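Local structure of UDP-glucose 4-epimerase (Brucella ovis, 4WOK) at residues Ser50-Trp54 / Gly188-Glu192; Thr107-Asp112 / Met161-Tyr165; Tyr233-Thr237 / Thr321-Thr325. The protein probably catalyses the NAD-dependent interconversion of UDP-glucose and UDP-galactose by inverting the configuration at C4 of the sugar. The protein carries 2 engineered substitutions. The contacts are given in a common frame with arbitrary orientation. Residues are numbered along the deposited sequence.

Contact 1: residues Ser50-Trp54 / Gly188-Glu192; sequences SAVRW and GELGE. With ZN (zinc ion), chain C.
L190 lays its CD1 over one face of the R53 guanidinium, 3.8 Å from R53 NH2, and reaches A51 CB (4.1 Å from L190 CD1) and W54 CH2 (3.8 Å from L190 CD2). Segment 50-54 leaves a 3-10 turn at 50-51 and continues as loop; 188-192 is irregular, with L190 extended (chi1 t, chi2 p). A51 and L190 are the nearest CA pair, 7.3 Å apart. R53 (m, t, t) stretches across the gap, so that NH1 donates to E189 O (2.7 Å) and NH2 weakly to the same E189 O (3.1 Å). R53 NE turns back to S50 O (2.8 Å). One water joins R53 NH1 to E189 OE1, a second R53 NH2 to E189 O. Two residues beyond L190, E192 OE1 binds zinc at 2.2 Å, alongside H194, E197 and H199. R53 thus joins the loop between strands 37-42 and 57-59 to the zinc-binding loop after strand 180-182, while W54 packs on helix 22-33 and strand 37-42 and L190 touches S25.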
loop_
_atom_site.group_PDB
_atom_site.type_symbol
_atom_site.label_atom_id
_atom_site.label_comp_id
_atom_site.label_asym_id
_atom_site.label_seq_id
_atom_site.Cartn_x
_atom_site.Cartn_y
_atom_site.Cartn_z
ATOM N N SER A 50 -16.567 6.545 -7.388
ATOM C CA SER A 50 -16.241 6.854 -8.780
ATOM C C SER A 50 -14.975 6.152 -9.267
ATOM O O SER A 50 -14.694 6.137 -10.466
ATOM C CB SER A 50 -16.064 8.362 -8.965
ATOM O OG SER A 50 -15.026 8.819 -8.123
ATOM N N ALA A 51 -14.207 5.573 -8.345
ATOM C CA ALA A 51 -12.993 4.845 -8.730
ATOM C C ALA A 51 -13.289 3.365 -9.028
ATOM O O ALA A 51 -12.386 2.598 -9.359
ATOM C CB ALA A 51 -11.933 4.956 -7.640
ATOM N N VAL A 52 -14.545 2.965 -8.883
ATOM C CA VAL A 52 -14.911 1.576 -9.131
ATOM C C VAL A 52 -15.433 1.496 -10.567
ATOM O O VAL A 52 -16.637 1.588 -10.815
ATOM C CB VAL A 52 -15.951 1.071 -8.110
ATOM C CG1 VAL A 52 -16.242 -0.407 -8.323
ATOM C CG2 VAL A 52 -15.433 1.285 -6.665
ATOM N N ARG A 53 -14.510 1.347 -11.513
ATOM C CA ARG A 53 -14.847 1.502 -12.923
ATOM C C ARG A 53 -14.693 0.230 -13.728
ATOM O O ARG A 53 -14.949 0.250 -14.923
ATOM C CB ARG A 53 -13.973 2.584 -13.571
ATOM C CG ARG A 53 -13.883 3.865 -12.740
ATOM C CD ARG A 53 -13.024 4.935 -13.437
ATOM N NE ARG A 53 -12.733 6.040 -12.517
ATOM C CZ ARG A 53 -11.712 6.878 -12.663
ATOM N NH1 ARG A 53 -10.883 6.731 -13.694
ATOM N NH2 ARG A 53 -11.505 7.856 -11.772
ATOM N N TRP A 54 -14.264 -0.859 -13.099
ATOM C CA TRP A 54 -13.873 -2.040 -13.887
ATOM C C TRP A 54 -14.651 -3.307 -13.576
ATOM O O TRP A 54 -14.298 -4.381 -14.056
ATOM C CB TRP A 54 -12.374 -2.298 -13.714
ATOM C CG TRP A 54 -11.582 -1.211 -14.358
ATOM C CD1 TRP A 54 -11.196 -1.142 -15.661
ATOM C CD2 TRP A 54 -11.148 0.000 -13.742
ATOM N NE1 TRP A 54 -10.524 0.032 -15.891
ATOM C CE2 TRP A 54 -10.471 0.751 -14.719
ATOM C CE3 TRP A 54 -11.239 0.512 -12.445
ATOM C CZ2 TRP A 54 -9.897 1.997 -14.452
ATOM C CZ3 TRP A 54 -10.666 1.753 -12.179
ATOM C CH2 TRP A 54 -10.006 2.474 -13.174
ATOM N N GLY A 188 -3.279 8.688 -16.561
ATOM C CA GLY A 188 -3.755 9.928 -15.969
ATOM C C GLY A 188 -5.169 10.034 -15.411
ATOM O O GLY A 188 -5.520 11.079 -14.861
ATOM N N GLU A 189 -5.980 8.982 -15.516
ATOM C CA GLU A 189 -7.374 9.079 -15.053
ATOM C C GLU A 189 -7.651 8.489 -13.670
ATOM O O GLU A 189 -8.802 8.450 -13.236
ATOM C CB GLU A 189 -8.318 8.408 -16.047
ATOM C CG GLU A 189 -8.328 9.032 -17.437
ATOM C CD GLU A 189 -9.342 8.361 -18.350
ATOM O OE1 GLU A 189 -10.286 7.717 -17.829
ATOM O OE2 GLU A 189 -9.196 8.470 -19.587
ATOM N N LEU A 190 -6.614 8.032 -12.975
ATOM C CA LEU A 190 -6.804 7.423 -11.654
ATOM C C LEU A 190 -5.697 7.864 -10.707
ATOM O O LEU A 190 -4.513 7.679 -10.997
ATOM C CB LEU A 190 -6.831 5.898 -11.777
ATOM C CG LEU A 190 -7.423 5.058 -10.654
ATOM C CD1 LEU A 190 -8.920 5.338 -10.462
ATOM C CD2 LEU A 190 -7.174 3.579 -10.949
ATOM N N GLY A 191 -6.068 8.445 -9.573
ATOM C CA GLY A 191 -5.062 9.009 -8.698
ATOM C C GLY A 191 -5.286 8.759 -7.225
ATOM O O GLY A 191 -6.170 8.008 -6.827
ATOM N N GLU A 192 -4.470 9.420 -6.409
ATOM C CA GLU A 192 -4.516 9.236 -4.972
ATOM C C GLU A 192 -5.334 10.369 -4.357
ATOM O O GLU A 192 -4.883 11.514 -4.354
ATOM C CB GLU A 192 -3.089 9.214 -4.410
ATOM C CG GLU A 192 -2.993 9.165 -2.891
ATOM C CD GLU A 192 -1.562 9.000 -2.432
ATOM O OE1 GLU A 192 -1.339 8.689 -1.252
ATOM O OE2 GLU A 192 -0.647 9.159 -3.265
HETATM ZN ZN ZN C . -2.277 9.701 0.482
HETATM O O HOH W 1 -11.159 5.464 -16.297
HETATM O O HOH W 2 -10.005 10.155 -11.096
#

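Contact 2: residues Thr107-Asp112 / Met161-Tyr165; sequences TQSLLD and MLADY
Neighbouring helices on a parallel sheet often run nearly side by side, and 107-112 and 161-165 do so, their axes 11.1 Å apart at closest approach and crossing at -24° with the same N-to-C sense. The CA register pairs Q108 with M161 (7.6 Å) and L111 with Y165 (7.7 Å). Both segments are regular alpha-helix; within them, i to i+4 backbone bonds run from L111 N to T107 O (2.8 Å), D112 N to Q108 O (2.8 Å) and Y165 N to M161 O (2.9 Å).

The polar chemistry centres on Y165 (chi1 -90°). Its hydroxyl donates to D112 OD1 (Y165 OH to OD1 2.6 Å) and accepts a longer bond from Q108 NE2 (3.3 Å to Y165 OH). D112 OD1 has a second partner, the salt-bridged NE of R115. Facing elsewhere, T107 OG1 bonds to N103 O and H82 NE2, and S109 OG to I62 O.

Beneath this polar edge the interior is apolar. L111 (m, t) sets CD1 over one face of the Y165 ring, its CB 3.6 Å from Y165 CD2, while L111 CD2 meets L162 CD2 (3.8 Å). M161 (t, t, m) brings SD to 3.5 Å from Q108 CA and 3.9 Å from L111 CD1. L162 goes on to V122 and F124 of strand 121-125, and L110 to strand 79-82. Packing of this kind is characteristic of the Rossmann fold, where successive beta-alpha-beta crossovers place consecutive helices, here 96-116 and 150-169, against one face of the parallel sheet.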
loop_
_atom_site.group_PDB
_atom_site.type_symbol
_atom_site.label_atom_id
_atom_site.label_comp_id
_atom_site.label_asym_id
_atom_site.label_seq_id
_atom_site.Cartn_x
_atom_site.Cartn_y
_atom_site.Cartn_z
ATOM N N THR A 107 -9.887 -7.569 9.782
ATOM C CA THR A 107 -9.232 -8.674 9.085
ATOM C C THR A 107 -9.765 -10.020 9.582
ATOM O O THR A 107 -9.982 -10.932 8.789
ATOM C CB THR A 107 -7.698 -8.600 9.252
ATOM O OG1 THR A 107 -7.232 -7.409 8.603
ATOM C CG2 THR A 107 -7.013 -9.832 8.611
ATOM N N GLN A 108 -10.010 -10.155 10.883
ATOM C CA GLN A 108 -10.518 -11.439 11.359
ATOM C C GLN A 108 -11.880 -11.727 10.739
ATOM O O GLN A 108 -12.174 -12.859 10.350
ATOM C CB GLN A 108 -10.648 -11.511 12.888
ATOM C CG GLN A 108 -11.178 -12.922 13.270
ATOM C CD GLN A 108 -11.313 -13.152 14.763
ATOM O OE1 GLN A 108 -11.071 -12.260 15.572
ATOM N NE2 GLN A 108 -11.706 -14.364 15.131
ATOM N N SER A 109 -12.702 -10.697 10.626
ATOM C CA SER A 109 -14.008 -10.861 10.014
ATOM C C SER A 109 -13.836 -11.334 8.557
ATOM O O SER A 109 -14.537 -12.234 8.095
ATOM C CB SER A 109 -14.785 -9.549 10.091
ATOM O OG SER A 109 -16.083 -9.685 9.553
ATOM N N LEU A 110 -12.894 -10.738 7.837
ATOM C CA LEU A 110 -12.654 -11.141 6.455
ATOM C C LEU A 110 -12.162 -12.577 6.377
ATOM O O LEU A 110 -12.603 -13.348 5.517
ATOM C CB LEU A 110 -11.651 -10.201 5.781
ATOM C CG LEU A 110 -11.206 -10.649 4.383
ATOM C CD1 LEU A 110 -12.318 -10.490 3.354
ATOM C CD2 LEU A 110 -9.966 -9.879 3.956
ATOM N N LEU A 111 -11.249 -12.956 7.270
ATOM C CA LEU A 111 -10.708 -14.312 7.213
ATOM C C LEU A 111 -11.766 -15.325 7.619
ATOM O O LEU A 111 -11.808 -16.435 7.078
ATOM C CB LEU A 111 -9.467 -14.439 8.098
ATOM C CG LEU A 111 -8.273 -13.568 7.666
ATOM C CD1 LEU A 111 -7.109 -13.906 8.554
ATOM C CD2 LEU A 111 -7.884 -13.805 6.179
ATOM N N ASP A 112 -12.633 -14.964 8.564
ATOM C CA ASP A 112 -13.739 -15.881 8.884
ATOM C C ASP A 112 -14.669 -16.053 7.675
ATOM O O ASP A 112 -15.078 -17.157 7.363
ATOM C CB ASP A 112 -14.532 -15.391 10.100
ATOM C CG ASP A 112 -13.802 -15.621 11.411
ATOM O OD1 ASP A 112 -12.942 -16.509 11.471
ATOM O OD2 ASP A 112 -14.091 -14.916 12.403
ATOM N N MET A 161 -2.163 -13.714 12.212
ATOM C CA MET A 161 -3.508 -14.275 12.124
ATOM C C MET A 161 -3.642 -15.099 10.849
ATOM O O MET A 161 -4.194 -16.207 10.861
ATOM C CB MET A 161 -4.560 -13.168 12.149
ATOM C CG MET A 161 -5.985 -13.668 12.412
ATOM S SD MET A 161 -7.206 -12.374 12.090
ATOM C CE MET A 161 -6.857 -11.221 13.436
ATOM N N LEU A 162 -3.140 -14.552 9.745
ATOM C CA LEU A 162 -3.063 -15.321 8.492
ATOM C C LEU A 162 -2.374 -16.672 8.682
ATOM O O LEU A 162 -2.880 -17.705 8.230
ATOM C CB LEU A 162 -2.320 -14.519 7.413
ATOM C CG LEU A 162 -3.110 -13.388 6.767
ATOM C CD1 LEU A 162 -2.164 -12.469 6.024
ATOM C CD2 LEU A 162 -4.151 -13.941 5.810
ATOM N N ALA A 163 -1.224 -16.674 9.351
ATOM C CA ALA A 163 -0.485 -17.915 9.580
ATOM C C ALA A 163 -1.310 -18.898 10.406
ATOM O O ALA A 163 -1.357 -20.082 10.094
ATOM C CB ALA A 163 0.845 -17.633 10.262
ATOM N N ASP A 164 -1.978 -18.400 11.443
ATOM C CA ASP A 164 -2.799 -19.254 12.311
ATOM C C ASP A 164 -4.011 -19.826 11.604
ATOM O O ASP A 164 -4.390 -20.973 11.855
ATOM C CB ASP A 164 -3.275 -18.485 13.544
ATOM C CG ASP A 164 -2.149 -18.157 14.499
ATOM O OD1 ASP A 164 -1.098 -18.825 14.432
ATOM O OD2 ASP A 164 -2.318 -17.226 15.319
ATOM N N TYR A 165 -4.631 -19.021 10.741
ATOM C CA TYR A 165 -5.770 -19.483 9.950
ATOM C C TYR A 165 -5.331 -20.490 8.883
ATOM O O TYR A 165 -6.083 -21.404 8.510
ATOM C CB TYR A 165 -6.485 -18.287 9.322
ATOM C CG TYR A 165 -7.584 -17.729 10.197
ATOM C CD1 TYR A 165 -7.324 -17.337 11.514
ATOM C CD2 TYR A 165 -8.880 -17.574 9.711
ATOM C CE1 TYR A 165 -8.334 -16.827 12.324
ATOM C CE2 TYR A 165 -9.897 -17.052 10.518
ATOM C CZ TYR A 165 -9.613 -16.678 11.822
ATOM O OH TYR A 165 -10.600 -16.168 12.636
#

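Contact 3: residues Tyr233-Thr237 / Thr321-Thr325; sequences YIHVT and TIIRT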
loop_
_atom_site.group_PDB
_atom_site.type_symbol
_atom_site.label_atom_id
_atom_site.label_comp_id
_atom_site.label_asym_id
_atom_site.label_seq_id
_atom_site.Cartn_x
_atom_site.Cartn_y
_atom_site.Cartn_z
ATOM N N TYR A 233 10.098 4.268 -1.873
ATOM C CA TYR A 233 8.902 4.575 -2.656
ATOM C C TYR A 233 8.688 3.591 -3.796
ATOM O O TYR A 233 9.607 3.291 -4.548
ATOM C CB TYR A 233 8.980 6.002 -3.205
ATOM C CG TYR A 233 9.155 7.023 -2.100
ATOM C CD1 TYR A 233 10.422 7.366 -1.642
ATOM C CD2 TYR A 233 8.055 7.611 -1.491
ATOM C CE1 TYR A 233 10.588 8.280 -0.618
ATOM C CE2 TYR A 233 8.212 8.524 -0.462
ATOM C CZ TYR A 233 9.481 8.853 -0.032
ATOM O OH TYR A 233 9.644 9.755 0.996
ATOM N N ILE A 234 7.466 3.095 -3.923
ATOM C CA ILE A 234 7.143 2.181 -5.010
ATOM C C ILE A 234 5.887 2.661 -5.734
ATOM O O ILE A 234 4.904 3.067 -5.109
ATOM C CB ILE A 234 6.965 0.721 -4.500
ATOM C CG1 ILE A 234 6.526 -0.206 -5.636
ATOM C CG2 ILE A 234 5.971 0.645 -3.345
ATOM C CD1 ILE A 234 6.657 -1.690 -5.294
ATOM N N HIS A 235 5.936 2.630 -7.060
ATOM C CA HIS A 235 4.826 3.075 -7.884
ATOM C C HIS A 235 3.606 2.180 -7.700
ATOM O O HIS A 235 3.720 0.951 -7.676
ATOM C CB HIS A 235 5.246 3.104 -9.353
ATOM C CG HIS A 235 4.337 3.912 -10.222
ATOM N ND1 HIS A 235 3.073 3.491 -10.568
ATOM C CD2 HIS A 235 4.505 5.123 -10.805
ATOM C CE1 HIS A 235 2.504 4.402 -11.338
ATOM N NE2 HIS A 235 3.353 5.403 -11.498
ATOM N N VAL A 236 2.436 2.801 -7.607
ATOM C CA VAL A 236 1.199 2.074 -7.331
ATOM C C VAL A 236 0.861 1.041 -8.423
ATOM O O VAL A 236 0.246 -0.000 -8.149
ATOM C CB VAL A 236 0.030 3.065 -7.156
ATOM C CG1 VAL A 236 -0.153 3.905 -8.418
ATOM C CG2 VAL A 236 -1.258 2.339 -6.769
ATOM N N THR A 237 1.265 1.314 -9.659
ATOM C CA THR A 237 1.021 0.347 -10.728
ATOM C C THR A 237 1.874 -0.898 -10.517
ATOM O O THR A 237 1.424 -2.021 -10.781
ATOM C CB THR A 237 1.297 0.947 -12.114
ATOM O OG1 THR A 237 0.447 2.086 -12.300
ATOM C CG2 THR A 237 1.001 -0.077 -13.208
ATOM N N THR A 321 9.223 8.643 -13.155
ATOM C CA THR A 321 7.888 8.133 -13.478
ATOM C C THR A 321 6.902 8.376 -12.333
ATOM O O THR A 321 5.755 8.772 -12.554
ATOM C CB THR A 321 7.924 6.631 -13.801
ATOM O OG1 THR A 321 8.741 6.428 -14.961
ATOM C CG2 THR A 321 6.526 6.106 -14.079
ATOM N N ILE A 322 7.359 8.148 -11.110
ATOM C CA ILE A 322 6.527 8.411 -9.936
ATOM C C ILE A 322 6.086 9.870 -9.941
ATOM O O ILE A 322 4.898 10.167 -9.821
ATOM C CB ILE A 322 7.279 8.086 -8.638
ATOM C CG1 ILE A 322 7.425 6.571 -8.488
ATOM C CG2 ILE A 322 6.595 8.720 -7.442
ATOM C CD1 ILE A 322 8.334 6.147 -7.355
ATOM N N ILE A 323 7.040 10.780 -10.130
ATOM C CA ILE A 323 6.708 12.200 -10.069
ATOM C C ILE A 323 5.813 12.620 -11.220
ATOM O O ILE A 323 4.798 13.279 -11.022
ATOM C CB ILE A 323 7.960 13.082 -10.087
ATOM C CG1 ILE A 323 8.792 12.842 -8.825
ATOM C CG2 ILE A 323 7.550 14.538 -10.201
ATOM C CD1 ILE A 323 8.005 12.970 -7.546
ATOM N N ARG A 324 6.207 12.233 -12.428
ATOM C CA ARG A 324 5.483 12.601 -13.634
ATOM C C ARG A 324 4.016 12.134 -13.619
ATOM O O ARG A 324 3.117 12.854 -14.062
ATOM C CB ARG A 324 6.204 12.020 -14.849
ATOM C CG ARG A 324 5.992 12.777 -16.133
ATOM C CD ARG A 324 6.743 12.116 -17.278
ATOM N NE ARG A 324 8.185 12.093 -17.048
ATOM C CZ ARG A 324 9.023 13.030 -17.483
ATOM N NH1 ARG A 324 8.566 14.069 -18.173
ATOM N NH2 ARG A 324 10.321 12.927 -17.232
ATOM N N THR A 325 3.761 10.937 -13.106
ATOM C CA THR A 325 2.394 10.422 -13.160
ATOM C C THR A 325 1.530 10.967 -12.028
ATOM O O THR A 325 0.320 11.084 -12.179
ATOM C CB THR A 325 2.362 8.871 -13.149
ATOM O OG1 THR A 325 3.025 8.366 -11.986
ATOM C CG2 THR A 325 3.065 8.348 -14.378
#
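The extended backbone of 233-235 passes over helix 321-325 at 61°, with the axes 9.2 Å apart at closest approach; H235 and I322 have the nearest CA atoms, at 6.0 Å. At H235 the strand gives way directly to helix 236-251, and the histidine occupies the N-cap: its ND1 accepts from T237 N (3.0 Å), a capping bond to the first turn. This strand-to-helix junction lies beside strand 180-182, which pairs in parallel with 230-235 in a small mixed sheet separate from the seven-stranded Rossmann sheet. The other imidazole nitrogen works across the interface, H235 NE2 donating to T325 OG1 (3.0 Å). The hydroxyl of T325 (chi1 p) donates to T321 O (T325 OG1 to T321 O 2.8 Å), and A184 N also bonds to that hydroxyl. Around the imidazole, H235 CD2 lies 4.0 Å from both T321 CG2 and I322 CG1. I322 CD1 reaches Y233 CB (4.2 Å), while the Y233 ring leads away toward helices 200-209 and 269-280.

Overall arrangement
Contacts 2 and 3 lie on opposite sides of the chain's centre, about 31 Å apart centre to centre and about 18 Å between nearest atoms. Contact 1 is closer to contact 3, with centres about 15 Å and nearest atoms about 6 Å apart, and stands about 29 Å from contact 2, centre to centre. Along the chain, contact 2 is nested within the loop closed by contact 1, and contact 3 opens after both have closed. The principle is that contacts between segments far apart in sequence join separate parts of the fold: contact 2 within the Rossmann helix layer, contacts 1 and 3 on the side where zinc binds and the smaller mixed sheet lies.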